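Long-range contacts in inorganic polyphosphate/ATP-glucomannokinase (Arthrobacter sp., PDB 1WOQ), which transfers phosphate from inorganic polyphosphate or ATP to glucose and mannose, as a sugar kinase of the ROK family: residues Leu129-Tyr134 / Val242-Arg247; Thr143-Thr148 / Glu216-Gly221; Ile153-Ile158 / Pro165-Gly170; Leu172-His177 / Gln203-His208. All coordinates share one frame; numbering follows the deposited sequence.

Interaction 1: Leu129-Tyr134 / Val242-Arg247; sequences LAEARY and VPAVLR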
# COMPACT_ATOMS: atom_id res chain seq x y z
N LEU A 129 -1.34 -3.19 -7.42
CA LEU A 129 -2.17 -4.22 -8.05
C LEU A 129 -3.56 -3.65 -8.29
O LEU A 129 -4.15 -3.84 -9.36
CB LEU A 129 -2.28 -5.45 -7.15
CG LEU A 129 -1.06 -6.36 -6.98
CD1 LEU A 129 -1.35 -7.41 -5.90
CD2 LEU A 129 -0.74 -7.02 -8.30
N ALA A 130 -4.09 -2.95 -7.29
CA ALA A 130 -5.41 -2.36 -7.39
C ALA A 130 -5.48 -1.30 -8.49
O ALA A 130 -6.43 -1.28 -9.27
CB ALA A 130 -5.81 -1.75 -6.05
N GLU A 131 -4.48 -0.42 -8.56
CA GLU A 131 -4.47 0.62 -9.59
C GLU A 131 -4.32 0.03 -10.98
O GLU A 131 -4.89 0.54 -11.95
CB GLU A 131 -3.34 1.64 -9.35
CG GLU A 131 -3.57 2.58 -8.18
CD GLU A 131 -4.87 3.36 -8.30
OE1 GLU A 131 -5.08 4.03 -9.33
OE2 GLU A 131 -5.67 3.32 -7.35
N ALA A 132 -3.53 -1.04 -11.08
CA ALA A 132 -3.30 -1.69 -12.37
C ALA A 132 -4.55 -2.38 -12.90
O ALA A 132 -4.83 -2.35 -14.11
CB ALA A 132 -2.17 -2.71 -12.23
N ARG A 133 -5.32 -2.97 -12.00
CA ARG A 133 -6.53 -3.71 -12.36
C ARG A 133 -7.82 -2.90 -12.41
O ARG A 133 -8.63 -3.08 -13.32
CB ARG A 133 -6.70 -4.89 -11.41
CG ARG A 133 -8.07 -5.55 -11.43
CD ARG A 133 -8.38 -6.22 -12.76
NE ARG A 133 -9.74 -6.77 -12.76
CZ ARG A 133 -10.27 -7.47 -13.75
NH1 ARG A 133 -11.51 -7.92 -13.66
NH2 ARG A 133 -9.56 -7.72 -14.85
N TYR A 134 -8.00 -2.00 -11.44
CA TYR A 134 -9.22 -1.21 -11.35
C TYR A 134 -9.03 0.30 -11.39
O TYR A 134 -10.02 1.04 -11.41
CB TYR A 134 -9.95 -1.53 -10.04
CG TYR A 134 -10.15 -3.00 -9.77
CD1 TYR A 134 -11.08 -3.74 -10.50
CD2 TYR A 134 -9.43 -3.65 -8.77
CE1 TYR A 134 -11.29 -5.09 -10.23
CE2 TYR A 134 -9.63 -5.00 -8.49
CZ TYR A 134 -10.57 -5.71 -9.23
OH TYR A 134 -10.78 -7.05 -8.95
N VAL A 242 -0.64 11.33 -12.42
CA VAL A 242 -2.00 11.50 -11.96
C VAL A 242 -2.22 10.86 -10.59
O VAL A 242 -1.49 9.96 -10.17
CB VAL A 242 -3.00 10.85 -12.95
CG1 VAL A 242 -2.76 11.37 -14.35
CG2 VAL A 242 -2.86 9.33 -12.91
N PRO A 243 -3.24 11.34 -9.86
CA PRO A 243 -3.49 10.76 -8.54
C PRO A 243 -4.13 9.38 -8.71
O PRO A 243 -4.75 9.09 -9.74
CB PRO A 243 -4.44 11.77 -7.90
CG PRO A 243 -5.20 12.29 -9.08
CD PRO A 243 -4.11 12.50 -10.10
N ALA A 244 -3.98 8.54 -7.69
CA ALA A 244 -4.54 7.19 -7.71
C ALA A 244 -6.07 7.24 -7.65
O ALA A 244 -6.65 8.14 -7.04
CB ALA A 244 -4.00 6.38 -6.54
N VAL A 245 -6.71 6.26 -8.28
CA VAL A 245 -8.17 6.15 -8.29
C VAL A 245 -8.63 5.65 -6.92
O VAL A 245 -9.59 6.18 -6.34
CB VAL A 245 -8.64 5.18 -9.39
CG1 VAL A 245 -10.13 4.90 -9.25
CG2 VAL A 245 -8.34 5.78 -10.76
N LEU A 246 -7.96 4.62 -6.41
CA LEU A 246 -8.28 4.09 -5.10
C LEU A 246 -7.30 4.71 -4.11
O LEU A 246 -6.12 4.88 -4.42
CB LEU A 246 -8.15 2.56 -5.07
CG LEU A 246 -9.11 1.73 -5.94
CD1 LEU A 246 -8.62 1.70 -7.38
CD2 LEU A 246 -9.19 0.32 -5.38
N ARG A 247 -7.79 5.07 -2.93
CA ARG A 247 -6.92 5.67 -1.93
C ARG A 247 -7.14 4.99 -0.59
O ARG A 247 -6.29 4.24 -0.11
CB ARG A 247 -7.20 7.18 -1.82
CG ARG A 247 -6.27 7.91 -0.85
CD ARG A 247 -6.37 9.43 -1.02
NE ARG A 247 -7.71 9.94 -0.74
CZ ARG A 247 -8.26 9.97 0.47
NH1 ARG A 247 -7.59 9.53 1.53
NH2 ARG A 247 -9.48 10.46 0.63
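Glu131 and Val245 mark the closest approach of the two backbones, their CA atoms 6.8 Å apart. Residues 129-134 are helical, whereas 242-247 runs off the end of a strand: extended through Ala244, it kinks at Val245 and straightens again at Leu246. That kink presents two successive amides to the helix, and Glu131 takes both with one carboxylate. Val245 N donates to Glu131 OE1 at 3.0 Å, nearly straight at 168°, meeting the oxygen on its syn side but 29° out of the carboxylate plane. Leu246 N reaches the syn lone pair of Glu131 OE2 at 2.8 Å. The bend at chi2 (-57°) sets CD of Glu131 back beside its own chain rather than at full stretch. OE1 also accepts from Ala136 N, so three N-H groups grip this buried carboxylate and would be expected to keep it ionised.

Helix 123-134 follows the last strand of one five-stranded sheet and strand 241-243 is an edge of the other, so the contact ties together the two halves of the actin-like ATPase fold.

Apolar groups close in around the acid. Ala244 CB lies 3.6 Å from Glu131 OE2, and Leu246 CD1 comes within 3.4 Å of that same oxygen. The other branch of Leu246, CD2, rests on Ala130 CB at 4.0 Å. Tyr134 meets Leu246 with its root, CB to CD1 4.4 Å, while its ring leads away to bond Leu31 O through OH. Val253 of helix 250-262 touches both Leu246 and Tyr134.

Interaction 2: Thr143-Thr148 / Glu216-Gly221; sequences TVLVIT and ELFIVG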
# COMPACT_ATOMS: atom_id res chain seq x y z
N THR A 143 6.17 0.33 -18.23
CA THR A 143 6.44 0.66 -16.84
C THR A 143 5.51 1.71 -16.25
O THR A 143 5.42 2.82 -16.76
CB THR A 143 7.89 1.15 -16.70
OG1 THR A 143 8.77 0.13 -17.16
CG2 THR A 143 8.21 1.48 -15.24
N VAL A 144 4.84 1.33 -15.17
CA VAL A 144 3.93 2.22 -14.46
C VAL A 144 4.36 2.19 -13.00
O VAL A 144 4.40 1.14 -12.38
CB VAL A 144 2.46 1.73 -14.57
CG1 VAL A 144 1.55 2.57 -13.69
CG2 VAL A 144 2.00 1.82 -16.03
N LEU A 145 4.68 3.36 -12.44
CA LEU A 145 5.12 3.40 -11.06
C LEU A 145 4.12 4.10 -10.16
O LEU A 145 3.79 5.26 -10.36
CB LEU A 145 6.49 4.09 -10.96
CG LEU A 145 7.59 3.47 -11.83
CD1 LEU A 145 8.88 4.28 -11.69
CD2 LEU A 145 7.82 2.02 -11.42
N VAL A 146 3.61 3.36 -9.18
CA VAL A 146 2.65 3.90 -8.23
C VAL A 146 3.44 4.31 -6.99
O VAL A 146 4.00 3.46 -6.29
CB VAL A 146 1.59 2.84 -7.85
CG1 VAL A 146 0.50 3.47 -6.99
CG2 VAL A 146 0.98 2.26 -9.12
N ILE A 147 3.51 5.61 -6.74
CA ILE A 147 4.25 6.14 -5.60
C ILE A 147 3.25 6.60 -4.54
O ILE A 147 2.42 7.47 -4.82
CB ILE A 147 5.12 7.34 -6.02
CG1 ILE A 147 6.08 6.92 -7.14
CG2 ILE A 147 5.87 7.90 -4.82
CD1 ILE A 147 7.08 5.83 -6.75
N THR A 148 3.33 6.04 -3.34
CA THR A 148 2.42 6.43 -2.28
C THR A 148 3.11 7.37 -1.29
O THR A 148 4.24 7.13 -0.85
CB THR A 148 1.86 5.20 -1.52
OG1 THR A 148 2.92 4.51 -0.85
CG2 THR A 148 1.20 4.24 -2.50
N GLU A 216 5.97 5.04 -18.19
CA GLU A 216 4.90 5.47 -19.08
C GLU A 216 3.95 6.36 -18.29
O GLU A 216 3.28 7.23 -18.84
CB GLU A 216 4.12 4.26 -19.60
CG GLU A 216 4.95 3.25 -20.39
CD GLU A 216 5.60 3.86 -21.61
OE1 GLU A 216 4.91 4.62 -22.33
OE2 GLU A 216 6.79 3.58 -21.86
N LEU A 217 3.90 6.13 -16.98
CA LEU A 217 2.99 6.87 -16.11
C LEU A 217 3.37 6.79 -14.64
O LEU A 217 3.92 5.79 -14.18
CB LEU A 217 1.57 6.30 -16.27
CG LEU A 217 0.43 6.85 -15.39
CD1 LEU A 217 0.09 8.25 -15.86
CD2 LEU A 217 -0.79 5.94 -15.50
N PHE A 218 3.09 7.87 -13.92
CA PHE A 218 3.32 7.95 -12.48
C PHE A 218 1.91 8.05 -11.89
O PHE A 218 1.10 8.82 -12.39
CB PHE A 218 4.07 9.23 -12.09
CG PHE A 218 5.56 9.12 -12.13
CD1 PHE A 218 6.32 10.07 -12.81
CD2 PHE A 218 6.22 8.12 -11.42
CE1 PHE A 218 7.71 10.03 -12.79
CE2 PHE A 218 7.62 8.07 -11.39
CZ PHE A 218 8.36 9.03 -12.08
N ILE A 219 1.63 7.27 -10.86
CA ILE A 219 0.33 7.34 -10.20
C ILE A 219 0.65 7.65 -8.74
O ILE A 219 1.41 6.92 -8.11
CB ILE A 219 -0.44 6.01 -10.28
CG1 ILE A 219 -0.75 5.67 -11.73
CG2 ILE A 219 -1.73 6.11 -9.47
CD1 ILE A 219 -1.34 4.28 -11.93
N VAL A 220 0.11 8.74 -8.22
CA VAL A 220 0.39 9.13 -6.85
C VAL A 220 -0.70 8.69 -5.89
O VAL A 220 -1.85 9.11 -6.00
CB VAL A 220 0.59 10.65 -6.74
CG1 VAL A 220 0.95 11.02 -5.30
CG2 VAL A 220 1.69 11.10 -7.70
N GLY A 221 -0.31 7.84 -4.94
CA GLY A 221 -1.24 7.35 -3.94
C GLY A 221 -0.92 7.89 -2.56
O GLY A 221 -0.15 8.83 -2.41
O HOH W 1 7.77 1.31 -20.43
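Ile219 fills the apolar centre on one face of the strand pair, its CD1 lying 3.8 Å from Val144 CG1 and 4.2 Å from Val146 CG2. On the opposite face Leu145 and Phe218 run side by side in the same direction, CD1 to CE2 4.0 Å, and Leu145 O lies at the ring edge. An alanine in place of Phe218 would probably take from Leu145 CD1 the ring carbon packed beside it and open a gap next to Phe206, which meets the ring edge to face.

Between the faces the parallel strands share backbone bonds, such as Ile219 N to Leu145 O and Ile147 N to Ile219 O. The backbones pinch in at Thr148 and Gly221, where a CB on the glycine would press on Thr148 CG2. At the polar end Glu216 N donates to Thr143 O at 2.7 Å. There a water accepts from Thr143 N and donates to Glu216 OE2.

In the mixed sheet of one half of the actin-like ATPase fold, strand 153-159 flanks the pair on one side and strand 241-243 on the other. Helix 195-213 covers the face of Leu145, Ile147, Phe218 and Val220, whereas Ala136 and Ala244 touch Ile219 on the other.

Interaction 3: Ile153-Ile158 / Pro165-Gly170; sequences IGSAFI and PNAELG. With BGC (beta-D-glucopyranose), chain C.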
# COMPACT_ATOMS: atom_id res chain seq x y z
N ILE A 153 7.33 6.53 2.09
CA ILE A 153 7.06 6.64 0.66
C ILE A 153 7.08 5.21 0.15
O ILE A 153 8.08 4.50 0.30
CB ILE A 153 8.13 7.48 -0.07
CG1 ILE A 153 8.00 8.95 0.35
CG2 ILE A 153 7.95 7.33 -1.59
CD1 ILE A 153 8.96 9.89 -0.35
N GLY A 154 5.97 4.78 -0.42
CA GLY A 154 5.89 3.43 -0.95
C GLY A 154 5.96 3.46 -2.45
O GLY A 154 5.74 4.51 -3.07
N SER A 155 6.26 2.32 -3.05
CA SER A 155 6.32 2.24 -4.50
C SER A 155 5.95 0.86 -5.00
O SER A 155 6.45 -0.15 -4.51
CB SER A 155 7.73 2.58 -5.01
OG SER A 155 8.68 1.62 -4.56
N ALA A 156 5.06 0.83 -5.99
CA ALA A 156 4.65 -0.42 -6.62
C ALA A 156 5.19 -0.32 -8.04
O ALA A 156 4.88 0.63 -8.76
CB ALA A 156 3.13 -0.54 -6.65
N PHE A 157 6.01 -1.28 -8.43
CA PHE A 157 6.59 -1.31 -9.77
C PHE A 157 5.72 -2.23 -10.62
O PHE A 157 5.70 -3.44 -10.41
CB PHE A 157 8.03 -1.83 -9.70
CG PHE A 157 8.86 -1.50 -10.92
CD1 PHE A 157 10.02 -0.74 -10.79
CD2 PHE A 157 8.50 -1.97 -12.18
CE1 PHE A 157 10.81 -0.44 -11.91
CE2 PHE A 157 9.27 -1.68 -13.30
CZ PHE A 157 10.43 -0.91 -13.17
N ILE A 158 5.01 -1.64 -11.57
CA ILE A 158 4.13 -2.40 -12.46
C ILE A 158 4.73 -2.39 -13.87
O ILE A 158 5.17 -1.35 -14.35
CB ILE A 158 2.72 -1.76 -12.54
CG1 ILE A 158 2.13 -1.59 -11.13
CG2 ILE A 158 1.79 -2.62 -13.40
CD1 ILE A 158 1.94 -2.90 -10.37
N PRO A 165 7.39 -7.29 -7.79
CA PRO A 165 7.39 -7.14 -6.34
C PRO A 165 8.53 -6.50 -5.57
O PRO A 165 9.69 -6.53 -5.97
CB PRO A 165 7.13 -8.57 -5.85
CG PRO A 165 7.88 -9.38 -6.85
CD PRO A 165 7.51 -8.72 -8.17
N ASN A 166 8.13 -5.90 -4.45
CA ASN A 166 9.03 -5.29 -3.49
C ASN A 166 9.96 -4.15 -3.90
O ASN A 166 11.07 -4.05 -3.39
CB ASN A 166 9.85 -6.40 -2.82
CG ASN A 166 8.99 -7.35 -2.00
OD1 ASN A 166 9.05 -8.58 -2.17
ND2 ASN A 166 8.19 -6.79 -1.11
N ALA A 167 9.52 -3.28 -4.81
CA ALA A 167 10.38 -2.15 -5.16
C ALA A 167 10.30 -1.20 -3.96
O ALA A 167 9.21 -0.88 -3.49
CB ALA A 167 9.87 -1.45 -6.42
N GLU A 168 11.45 -0.76 -3.45
CA GLU A 168 11.48 0.14 -2.30
C GLU A 168 12.04 1.51 -2.67
O GLU A 168 13.00 1.98 -2.07
CB GLU A 168 12.32 -0.48 -1.17
CG GLU A 168 11.62 -1.62 -0.42
CD GLU A 168 10.52 -1.13 0.52
OE1 GLU A 168 10.65 0.01 1.03
OE2 GLU A 168 9.55 -1.88 0.75
N LEU A 169 11.42 2.14 -3.66
CA LEU A 169 11.86 3.45 -4.15
C LEU A 169 11.74 4.58 -3.13
O LEU A 169 12.27 5.67 -3.35
CB LEU A 169 11.10 3.81 -5.43
CG LEU A 169 11.73 3.40 -6.77
CD1 LEU A 169 12.59 2.16 -6.62
CD2 LEU A 169 10.63 3.20 -7.80
N GLY A 170 11.03 4.32 -2.03
CA GLY A 170 10.91 5.34 -1.01
C GLY A 170 12.22 5.44 -0.27
O GLY A 170 12.44 6.37 0.51
C2 BGC C . 8.52 1.07 3.57
C3 BGC C . 7.73 0.45 2.41
C4 BGC C . 6.27 0.93 2.45
C5 BGC C . 6.23 2.46 2.48
C6 BGC C . 4.83 3.03 2.60
C1 BGC C . 8.38 2.59 3.51
O1 BGC C . 9.05 3.18 4.57
O2 BGC C . 9.89 0.70 3.47
O3 BGC C . 7.78 -0.97 2.49
O4 BGC C . 5.58 0.45 1.30
O5 BGC C . 7.00 2.95 3.60
O6 BGC C . 4.14 2.48 3.71
O HOH W 2 9.49 2.24 -0.51
O HOH W 3 7.12 0.29 -1.02
O HOH W 4 6.99 -3.21 -6.43
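Ser155, Ala167 and Gly170 carry this contact between a strand and the loop that doubles back beside it. Ser155 OG stands between the backbone N and the carbonyl carbon (chi1 64°), and from there it works in both directions. It donates to Ala167 O at 2.8 Å, standing well above that carbonyl's plane, and accepts from Leu169 N at 2.9 Å. One hydroxyl thus fixes the loop before and after Glu168, with Leu169 CB packed against it at 3.4 Å.

Ala167 sets its CB against Phe157 CB, 3.8 Å away, at the edge of the ring. A water accepts from the backbone N of both residues and fills in where the chains do not bond directly.

Gly170 comes in so close that its CA lies 3.2 Å from Ile153 O, in a CA-H...O contact, and a CB there would clash with that oxygen. A second water accepts from Gly170 N and donates to Ile153 O and to Glu168 OE1.

Glu168, pointing away from the strand, grips the sugar with both oxygens: OE1 accepts from glucose O2 at 2.6 Å and OE2 from O3 at the same distance. Asn96, Asp123, His171 and Glu180 bond the glucose too. Glu168, Gly170 and His171 fit the Glu-x-Gly-His signature of the ROK sugar kinases, here built into the glucose pocket.

Interaction 4: Leu172-His177 / Gln203-His208; sequences LEIDGH and QRYFSH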
# COMPACT_ATOMS: atom_id res chain seq x y z
N LEU A 172 15.30 5.35 -1.93
CA LEU A 172 16.34 5.78 -2.84
C LEU A 172 16.99 6.91 -2.06
O LEU A 172 16.33 7.57 -1.26
CB LEU A 172 15.74 6.37 -4.12
CG LEU A 172 15.13 5.45 -5.17
CD1 LEU A 172 14.33 6.29 -6.17
CD2 LEU A 172 16.23 4.68 -5.87
N GLU A 173 18.28 7.13 -2.27
CA GLU A 173 18.94 8.24 -1.60
C GLU A 173 18.84 9.40 -2.57
O GLU A 173 19.08 9.23 -3.77
CB GLU A 173 20.41 7.92 -1.33
CG GLU A 173 21.17 9.10 -0.76
CD GLU A 173 22.64 8.82 -0.62
OE1 GLU A 173 23.45 9.66 -1.07
OE2 GLU A 173 22.99 7.76 -0.05
N ILE A 174 18.47 10.57 -2.07
CA ILE A 174 18.36 11.74 -2.92
C ILE A 174 18.88 12.95 -2.15
O ILE A 174 18.41 13.25 -1.05
CB ILE A 174 16.90 11.99 -3.36
CG1 ILE A 174 16.41 10.81 -4.20
CG2 ILE A 174 16.81 13.28 -4.16
CD1 ILE A 174 14.98 10.95 -4.67
N ASP A 175 19.86 13.62 -2.75
CA ASP A 175 20.48 14.79 -2.14
C ASP A 175 20.96 14.54 -0.71
O ASP A 175 20.71 15.33 0.21
CB ASP A 175 19.52 15.98 -2.21
CG ASP A 175 19.24 16.41 -3.64
OD1 ASP A 175 20.19 16.38 -4.45
OD2 ASP A 175 18.09 16.77 -3.96
N GLY A 176 21.65 13.42 -0.53
CA GLY A 176 22.22 13.06 0.77
C GLY A 176 21.30 12.45 1.81
O GLY A 176 21.74 12.18 2.93
N HIS A 177 20.04 12.23 1.47
CA HIS A 177 19.09 11.66 2.42
C HIS A 177 18.22 10.55 1.87
O HIS A 177 17.96 10.48 0.68
CB HIS A 177 18.15 12.73 2.96
CG HIS A 177 18.79 13.67 3.93
ND1 HIS A 177 19.18 14.94 3.58
CD2 HIS A 177 19.10 13.52 5.24
CE1 HIS A 177 19.72 15.54 4.63
NE2 HIS A 177 19.68 14.69 5.65
N GLN A 203 9.42 17.48 -7.20
CA GLN A 203 9.97 17.68 -8.54
C GLN A 203 11.29 16.93 -8.62
O GLN A 203 11.58 16.25 -9.60
CB GLN A 203 10.21 19.17 -8.80
CG GLN A 203 10.98 19.50 -10.10
CD GLN A 203 10.25 19.06 -11.35
OE1 GLN A 203 9.02 19.12 -11.43
NE2 GLN A 203 11.00 18.63 -12.36
N ARG A 204 12.09 17.07 -7.57
CA ARG A 204 13.38 16.40 -7.50
C ARG A 204 13.22 14.89 -7.47
O ARG A 204 13.89 14.17 -8.22
CB ARG A 204 14.14 16.84 -6.24
CG ARG A 204 15.54 16.23 -6.12
CD ARG A 204 16.42 16.67 -7.28
NE ARG A 204 16.88 15.55 -8.10
CZ ARG A 204 17.90 14.76 -7.79
NH1 ARG A 204 18.59 14.95 -6.68
NH2 ARG A 204 18.24 13.77 -8.61
N TYR A 205 12.32 14.40 -6.62
CA TYR A 205 12.08 12.96 -6.50
C TYR A 205 11.58 12.34 -7.79
O TYR A 205 12.17 11.38 -8.31
CB TYR A 205 11.08 12.67 -5.38
CG TYR A 205 10.84 11.19 -5.17
CD1 TYR A 205 11.73 10.42 -4.42
CD2 TYR A 205 9.74 10.55 -5.75
CE1 TYR A 205 11.54 9.04 -4.27
CE2 TYR A 205 9.55 9.18 -5.60
CZ TYR A 205 10.45 8.43 -4.86
OH TYR A 205 10.27 7.06 -4.73
N PHE A 206 10.48 12.87 -8.33
CA PHE A 206 9.92 12.31 -9.55
C PHE A 206 10.82 12.46 -10.78
O PHE A 206 10.86 11.56 -11.61
CB PHE A 206 8.53 12.89 -9.83
CG PHE A 206 7.47 12.35 -8.92
CD1 PHE A 206 7.06 13.06 -7.80
CD2 PHE A 206 6.91 11.09 -9.16
CE1 PHE A 206 6.10 12.54 -6.93
CE2 PHE A 206 5.95 10.56 -8.30
CZ PHE A 206 5.55 11.29 -7.18
N SER A 207 11.54 13.57 -10.89
CA SER A 207 12.42 13.73 -12.04
C SER A 207 13.58 12.73 -11.93
O SER A 207 14.06 12.22 -12.93
CB SER A 207 12.95 15.17 -12.13
OG SER A 207 13.76 15.51 -11.03
N HIS A 208 14.02 12.45 -10.71
CA HIS A 208 15.10 11.48 -10.52
C HIS A 208 14.61 10.09 -10.89
O HIS A 208 15.28 9.37 -11.64
CB HIS A 208 15.58 11.47 -9.07
CG HIS A 208 16.68 10.48 -8.81
ND1 HIS A 208 16.58 9.48 -7.87
CD2 HIS A 208 17.90 10.34 -9.39
CE1 HIS A 208 17.69 8.76 -7.88
NE2 HIS A 208 18.50 9.26 -8.79
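Arg204 NH1 faces both carboxylate oxygens of Asp175, 3.1 Å from OD1 in a salt bridge and 3.3 Å from OD2 in a weak hydrogen bond. Asp175 belongs to a type I' turn, Ile174 to His177, that closes a small beta hairpin, and the hairpin packs on helix 195-213 at the protein surface.

The ion pair is not coplanar. Carboxylate and guanidinium are turned 53° apart, with Asp175 OD1 at the guanidinium edge. Arg204 starts with CG anti to the backbone N (chi1 -178°), then folds at chi2 and again at chi3. Ile174 lies over one face of the guanidinium, CG2 to NH1 3.5 Å, the two side chains sliding past each other in opposite directions. An alanine in place of Arg204 would probably leave Asp175 without its opposite charge in this contact and take away the guanidinium and CG that lie against Ile174 CG2.

The other arm of Ile174 reaches the helix's side chains. Its CD1 comes to 3.3 Å from Tyr205 CD1, a close approach in which the two side chains cross at about a right angle. His208 borders the same methyl, ND1 to CD1 3.9 Å. Alongside, Leu172 CD1 approaches Tyr205 CE1 at 4.4 Å, and Val209 and Leu212, farther along the helix, also touch Leu172. Tyr205 OH turns to Leu169 O for its hydrogen bond. Within the helix, Gln203 O accepts twice from Ser207, from N and from OG, the hydroxyl bond measuring 2.7 Å.

How the interactions relate
Interactions 1, 2 and 3 share one sheet. Strand 217-221 of interaction 2 bonds to the edge strand of interaction 1, Val242 O 2.8 Å from Val220 N, and strand 143-149, on the side turned from 217-221, bonds to the strand of interaction 3, Val144 N 2.8 Å from Ile158 O. Interaction 4 stands against this sheet through Phe206, whose CE2 is 3.8 Å from Ile147 CG1. It meets interaction 3 where Tyr205 OH lies 2.8 Å from Leu169 O, next to Glu168, one of the residues that bond glucose. Thr148 of interaction 2 is about 4 Å from the sugar, Tyr205 about 9 Å and Ala244 of interaction 1 about 13 Å (side chains to glucose).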